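Local coordinates for protein FACT-Spt16 (Cicer arietinum, PDB 5CE6) that forms part of the histone chaperone complex FACT, probably binding histones H3-H4 through this N-terminal domain, which has an aminopeptidase-like fold, at residues 307-312 and 379-384; 277-282 and 426-431. All coordinates share one frame; numbering follows the deposited sequence.

Interaction 1 of 2, residues 307-312 and 379-384; sequences KSYCSN and IGIEFR
Cys310 N donates a nearly straight hydrogen bond of 2.8 Å to Gly380 O (165° at the hydrogen), joining the start of strand 309-319 to the loop that follows strand 376-378. Two residues before Cys310, the carbonyl of Ser308 receives a CA-H...O contact from Ile381, Ser308 O to Ile381 CA 3.4 Å. Ile381 lays its CG1 branch over one face of the Tyr309 ring as a CH-pi contact, 3.9 Å from the centroid. CG1, anti to the carbonyl carbon (chi1 -56°), lies over the ring, and the extended chi2 takes CD1 on to Tyr309 OH; that hydroxyl is hydrogen-bonded to Glu202. Further along, Cys310 CB packs on Ile379 CG1 at 3.7 Å, while Cys310 SG sits at the edge of the Phe383 ring, 5.5 Å from its centroid. The same ring turns its edge to Ser311 O and to Asn312 OD1, the latter 3.6 Å from Phe383 CZ, with the amide and ring planes almost perpendicular. Asn312 OD1 is also hydrogen-bonded to Tyr267 OH and ND2 to Asn405, which fixes the flip of the amide. Helix 69-78 of the N-terminal lobe touches Ile381 and Ser308, and Lys69 pairs with Glu382, placing the contact where the two lobes meet. The chemistry is largely apolar and aromatic about one backbone bond: the buried carbonyls of Cys310 and Ser311 have no hydrogen-bonding partner in the model, and the C-H edge of Phe383 near Ser311 O may be weakly favourable, though it is no hydrogen bond.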
loop_
_atom_site.group_PDB
_atom_site.type_symbol
_atom_site.label_atom_id
_atom_site.label_comp_id
_atom_site.label_asym_id
_atom_site.label_seq_id
_atom_site.Cartn_x
_atom_site.Cartn_y
_atom_site.Cartn_z
ATOM N N LYS A 307 10.096 -7.945 -3.401
ATOM C CA LYS A 307 9.668 -8.206 -4.775
ATOM C C LYS A 307 8.424 -7.396 -5.140
ATOM O O LYS A 307 7.505 -7.900 -5.797
ATOM C CB LYS A 307 9.471 -9.708 -5.025
ATOM C CG LYS A 307 10.763 -10.518 -4.902
ATOM C CD LYS A 307 10.527 -12.010 -5.082
ATOM C CE LYS A 307 10.065 -12.340 -6.486
ATOM N NZ LYS A 307 11.109 -12.002 -7.499
ATOM N N SER A 308 8.432 -6.131 -4.715
ATOM C CA SER A 308 7.353 -5.157 -4.937
ATOM C C SER A 308 6.144 -5.273 -4.016
ATOM O O SER A 308 5.247 -4.446 -4.106
ATOM C CB SER A 308 6.894 -5.093 -6.402
ATOM O OG SER A 308 7.975 -4.730 -7.242
ATOM N N TYR A 309 6.123 -6.277 -3.134
ATOM C CA TYR A 309 4.993 -6.463 -2.217
ATOM C C TYR A 309 5.251 -5.803 -0.878
ATOM O O TYR A 309 6.265 -6.077 -0.234
ATOM C CB TYR A 309 4.642 -7.955 -2.050
ATOM C CG TYR A 309 3.978 -8.460 -3.301
ATOM C CD1 TYR A 309 4.741 -8.866 -4.396
ATOM C CD2 TYR A 309 2.592 -8.444 -3.428
ATOM C CE1 TYR A 309 4.145 -9.276 -5.572
ATOM C CE2 TYR A 309 1.981 -8.860 -4.612
ATOM C CZ TYR A 309 2.764 -9.263 -5.673
ATOM O OH TYR A 309 2.168 -9.670 -6.844
ATOM N N CYS A 310 4.322 -4.944 -0.471
ATOM C CA CYS A 310 4.495 -4.106 0.708
ATOM C C CYS A 310 4.048 -4.809 1.983
ATOM O O CYS A 310 3.295 -5.786 1.955
ATOM C CB CYS A 310 3.674 -2.812 0.578
ATOM S SG CYS A 310 4.168 -1.742 -0.790
ATOM N N SER A 311 4.510 -4.270 3.106
ATOM C CA SER A 311 4.094 -4.716 4.432
ATOM C C SER A 311 4.205 -3.513 5.331
ATOM O O SER A 311 4.797 -2.500 4.948
ATOM C CB SER A 311 4.975 -5.862 4.946
ATOM O OG SER A 311 6.325 -5.432 5.108
ATOM N N ASN A 312 3.654 -3.606 6.534
ATOM C CA ASN A 312 3.688 -2.459 7.421
ATOM C C ASN A 312 3.620 -2.880 8.876
ATOM O O ASN A 312 2.978 -3.881 9.204
ATOM C CB ASN A 312 2.502 -1.543 7.157
ATOM C CG ASN A 312 2.659 -0.214 7.852
ATOM O OD1 ASN A 312 3.677 0.460 7.682
ATOM N ND2 ASN A 312 1.678 0.160 8.661
ATOM N N ILE A 379 -3.393 -4.081 1.300
ATOM C CA ILE A 379 -1.992 -3.822 1.007
ATOM C C ILE A 379 -1.468 -4.931 0.103
ATOM O O ILE A 379 -1.865 -6.092 0.236
ATOM C CB ILE A 379 -1.170 -3.698 2.326
ATOM C CG1 ILE A 379 0.293 -3.339 2.041
ATOM C CG2 ILE A 379 -1.270 -4.974 3.168
ATOM C CD1 ILE A 379 0.996 -2.750 3.306
ATOM N N GLY A 380 -0.609 -4.567 -0.842
ATOM C CA GLY A 380 -0.016 -5.540 -1.754
ATOM C C GLY A 380 1.096 -4.862 -2.526
ATOM O O GLY A 380 1.998 -4.253 -1.941
ATOM N N ILE A 381 1.041 -4.938 -3.854
ATOM C CA ILE A 381 1.947 -4.130 -4.657
ATOM C C ILE A 381 1.810 -2.640 -4.314
ATOM O O ILE A 381 2.806 -1.920 -4.191
ATOM C CB ILE A 381 1.718 -4.381 -6.155
ATOM C CG1 ILE A 381 1.873 -5.868 -6.444
ATOM C CG2 ILE A 381 2.689 -3.562 -6.981
ATOM C CD1 ILE A 381 1.617 -6.259 -7.919
ATOM N N GLU A 382 0.572 -2.181 -4.177
ATOM C CA GLU A 382 0.299 -0.842 -3.675
ATOM C C GLU A 382 0.391 -0.850 -2.160
ATOM O O GLU A 382 -0.132 -1.751 -1.499
ATOM C CB GLU A 382 -1.109 -0.404 -4.069
ATOM C CG GLU A 382 -1.388 -0.421 -5.577
ATOM C CD GLU A 382 -2.863 -0.347 -5.864
ATOM O OE1 GLU A 382 -3.537 -1.404 -5.820
ATOM O OE2 GLU A 382 -3.357 0.773 -6.088
ATOM N N PHE A 383 1.025 0.166 -1.593
ATOM C CA PHE A 383 1.050 0.253 -0.139
ATOM C C PHE A 383 -0.354 0.469 0.437
ATOM O O PHE A 383 -0.705 -0.041 1.516
ATOM C CB PHE A 383 1.984 1.373 0.317
ATOM C CG PHE A 383 2.111 1.439 1.800
ATOM C CD1 PHE A 383 2.889 0.506 2.478
ATOM C CD2 PHE A 383 1.424 2.403 2.515
ATOM C CE1 PHE A 383 2.968 0.529 3.865
ATOM C CE2 PHE A 383 1.505 2.443 3.892
ATOM C CZ PHE A 383 2.284 1.515 4.566
ATOM N N ARG A 384 -1.158 1.239 -0.288
ATOM C CA ARG A 384 -2.501 1.538 0.138
ATOM C C ARG A 384 -3.509 1.169 -0.951
ATOM O O ARG A 384 -3.599 1.840 -1.984
ATOM C CB ARG A 384 -2.571 3.029 0.458
ATOM C CG ARG A 384 -3.781 3.485 1.181
ATOM C CD ARG A 384 -3.585 4.934 1.592
ATOM N NE ARG A 384 -4.824 5.503 2.088
ATOM C CZ ARG A 384 -5.197 5.451 3.359
ATOM N NH1 ARG A 384 -4.408 4.864 4.252
ATOM N NH2 ARG A 384 -6.350 5.988 3.735
#

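Interaction 2 of 2, residues 277-282 and 426-431; sequences FDLRPS and SLLLAD
Within the aminopeptidase-like (pita-bread) domain, the loop between strands 270-273 and 296-306 packs through Phe277 and Leu279 against the start of the 426-431 segment of strand 424-435. No hydrogen bond crosses between them. Phe277 brings its CB to Ser426 OG at 3.6 Å, and its ring meets the Ser426 backbone obliquely, CD2 lying 3.5 Å from Ser426 N. The serine hydroxyl is satisfied by Asn412 N on the adjoining strand. Leu279 spreads its two methyls over the strand: CD1 approaches Leu427 O at 3.6 Å, and CD2 reaches both Ser426 CB and Leu428 CB, each at 4.1 Å. Its CG lies anti to the carbonyl carbon (chi1 -55°), and the side chains of Leu279 and Leu428 run alongside one another, pointing opposite ways. Val297 and Ile299 of strand 296-306 also pack on Phe277. Behind Leu279 the loop is braced by an Asx turn, in which Asp278 OD1 accepts from Arg280 N. The Arg280 guanidinium forms a two-pronged salt bridge with the same carboxylate through NE and NH2, with Asp278 OD1 taking the bond from Arg280 NE on its syn lone pair at 2.9 Å.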
loop_
_atom_site.group_PDB
_atom_site.type_symbol
_atom_site.label_atom_id
_atom_site.label_comp_id
_atom_site.label_asym_id
_atom_site.label_seq_id
_atom_site.Cartn_x
_atom_site.Cartn_y
_atom_site.Cartn_z
ATOM N N PHE A 277 2.761 14.854 16.488
ATOM C CA PHE A 277 2.355 13.594 15.884
ATOM C C PHE A 277 1.500 13.855 14.650
ATOM O O PHE A 277 0.899 14.934 14.511
ATOM C CB PHE A 277 1.586 12.757 16.918
ATOM C CG PHE A 277 2.378 12.473 18.150
ATOM C CD1 PHE A 277 3.357 11.483 18.144
ATOM C CD2 PHE A 277 2.168 13.217 19.313
ATOM C CE1 PHE A 277 4.105 11.224 19.294
ATOM C CE2 PHE A 277 2.912 12.964 20.463
ATOM C CZ PHE A 277 3.880 11.976 20.452
ATOM N N ASP A 278 1.452 12.873 13.759
ATOM C CA ASP A 278 0.696 13.002 12.527
ATOM C C ASP A 278 0.457 11.585 12.081
ATOM O O ASP A 278 1.391 10.888 11.686
ATOM C CB ASP A 278 1.529 13.762 11.495
ATOM C CG ASP A 278 0.781 14.015 10.192
ATOM O OD1 ASP A 278 -0.322 13.468 9.989
ATOM O OD2 ASP A 278 1.317 14.765 9.358
ATOM N N LEU A 279 -0.787 11.129 12.190
ATOM C CA LEU A 279 -1.075 9.741 11.875
ATOM C C LEU A 279 -1.415 9.504 10.409
ATOM O O LEU A 279 -1.751 8.385 10.031
ATOM C CB LEU A 279 -2.186 9.194 12.765
ATOM C CG LEU A 279 -1.943 9.327 14.266
ATOM C CD1 LEU A 279 -3.010 8.568 15.044
ATOM C CD2 LEU A 279 -0.556 8.822 14.618
ATOM N N ARG A 280 -1.336 10.538 9.579
ATOM C CA ARG A 280 -1.519 10.331 8.143
ATOM C C ARG A 280 -0.349 9.504 7.612
ATOM O O ARG A 280 0.771 9.628 8.101
ATOM C CB ARG A 280 -1.627 11.676 7.424
ATOM C CG ARG A 280 -2.881 12.446 7.804
ATOM C CD ARG A 280 -2.863 13.835 7.230
ATOM N NE ARG A 280 -1.749 14.630 7.737
ATOM C CZ ARG A 280 -1.500 15.873 7.348
ATOM N NH1 ARG A 280 -2.288 16.442 6.447
ATOM N NH2 ARG A 280 -0.465 16.544 7.842
ATOM N N PRO A 281 -0.609 8.620 6.632
ATOM C CA PRO A 281 0.466 7.730 6.180
ATOM C C PRO A 281 1.593 8.492 5.478
ATOM O O PRO A 281 2.701 7.972 5.339
ATOM C CB PRO A 281 -0.252 6.768 5.218
ATOM C CG PRO A 281 -1.468 7.511 4.763
ATOM C CD PRO A 281 -1.887 8.351 5.948
ATOM N N SER A 282 1.303 9.721 5.064
ATOM C CA SER A 282 2.269 10.574 4.377
ATOM C C SER A 282 3.199 11.338 5.321
ATOM O O SER A 282 4.012 12.154 4.873
ATOM C CB SER A 282 1.527 11.585 3.507
ATOM O OG SER A 282 0.682 12.404 4.299
ATOM N N SER A 426 -0.628 11.474 20.443
ATOM C CA SER A 426 -1.345 10.489 19.651
ATOM C C SER A 426 -0.742 9.110 19.914
ATOM O O SER A 426 0.338 9.002 20.498
ATOM C CB SER A 426 -1.273 10.841 18.154
ATOM O OG SER A 426 -1.864 12.120 17.915
ATOM N N LEU A 427 -1.459 8.062 19.513
ATOM C CA LEU A 427 -0.992 6.677 19.641
ATOM C C LEU A 427 -1.324 5.943 18.360
ATOM O O LEU A 427 -2.335 6.249 17.725
ATOM C CB LEU A 427 -1.695 5.960 20.797
ATOM C CG LEU A 427 -1.621 6.609 22.180
ATOM C CD1 LEU A 427 -2.606 5.919 23.129
ATOM C CD2 LEU A 427 -0.235 6.554 22.744
ATOM N N LEU A 428 -0.510 4.954 18.009
ATOM C CA LEU A 428 -0.695 4.212 16.756
ATOM C C LEU A 428 -0.242 2.764 16.871
ATOM O O LEU A 428 0.843 2.476 17.405
ATOM C CB LEU A 428 0.076 4.916 15.632
ATOM C CG LEU A 428 -0.008 4.236 14.264
ATOM C CD1 LEU A 428 -1.433 4.313 13.733
ATOM C CD2 LEU A 428 0.957 4.929 13.313
ATOM N N LEU A 429 -1.072 1.851 16.369
ATOM C CA LEU A 429 -0.710 0.445 16.255
ATOM C C LEU A 429 -1.014 -0.026 14.845
ATOM O O LEU A 429 -2.102 0.224 14.328
ATOM C CB LEU A 429 -1.494 -0.410 17.256
ATOM C CG LEU A 429 -1.040 -0.348 18.709
ATOM C CD1 LEU A 429 -2.003 -1.150 19.577
ATOM C CD2 LEU A 429 0.363 -0.922 18.829
ATOM N N ALA A 430 -0.063 -0.707 14.219
ATOM C CA ALA A 430 -0.323 -1.288 12.902
ATOM C C ALA A 430 0.307 -2.650 12.776
ATOM O O ALA A 430 1.421 -2.882 13.254
ATOM C CB ALA A 430 0.170 -0.375 11.774
ATOM N N ASP A 431 -0.415 -3.545 12.109
ATOM C CA ASP A 431 0.135 -4.841 11.724
ATOM C C ASP A 431 -0.298 -5.231 10.326
ATOM O O ASP A 431 -1.288 -4.711 9.812
ATOM C CB ASP A 431 -0.333 -5.930 12.687
ATOM C CG ASP A 431 0.375 -5.876 14.017
ATOM O OD1 ASP A 431 1.504 -6.401 14.110
ATOM O OD2 ASP A 431 -0.188 -5.305 14.958
#

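Overall arrangement
Both contacts lie in the aminopeptidase-like domain, their centres about 17 Å apart, and both segments of interaction 1 fall between those of interaction 2 in the sequence. The order is 277-282, 307-312, 379-384, 426-431. Strand 309-319 connects them: it begins in interaction 1 and runs beside strand 424-435, where Asn312 ND2 lies 3.5 Å from Ala430 CB and Ala314 and Ala430 are joined by a backbone hydrogen bond. Arg384 also packs on Pro281. Interaction 1 is buried near the lobe interface, while interaction 2 is partly buried and farther from the chain centre; each joins a loop to a strand of the same domain.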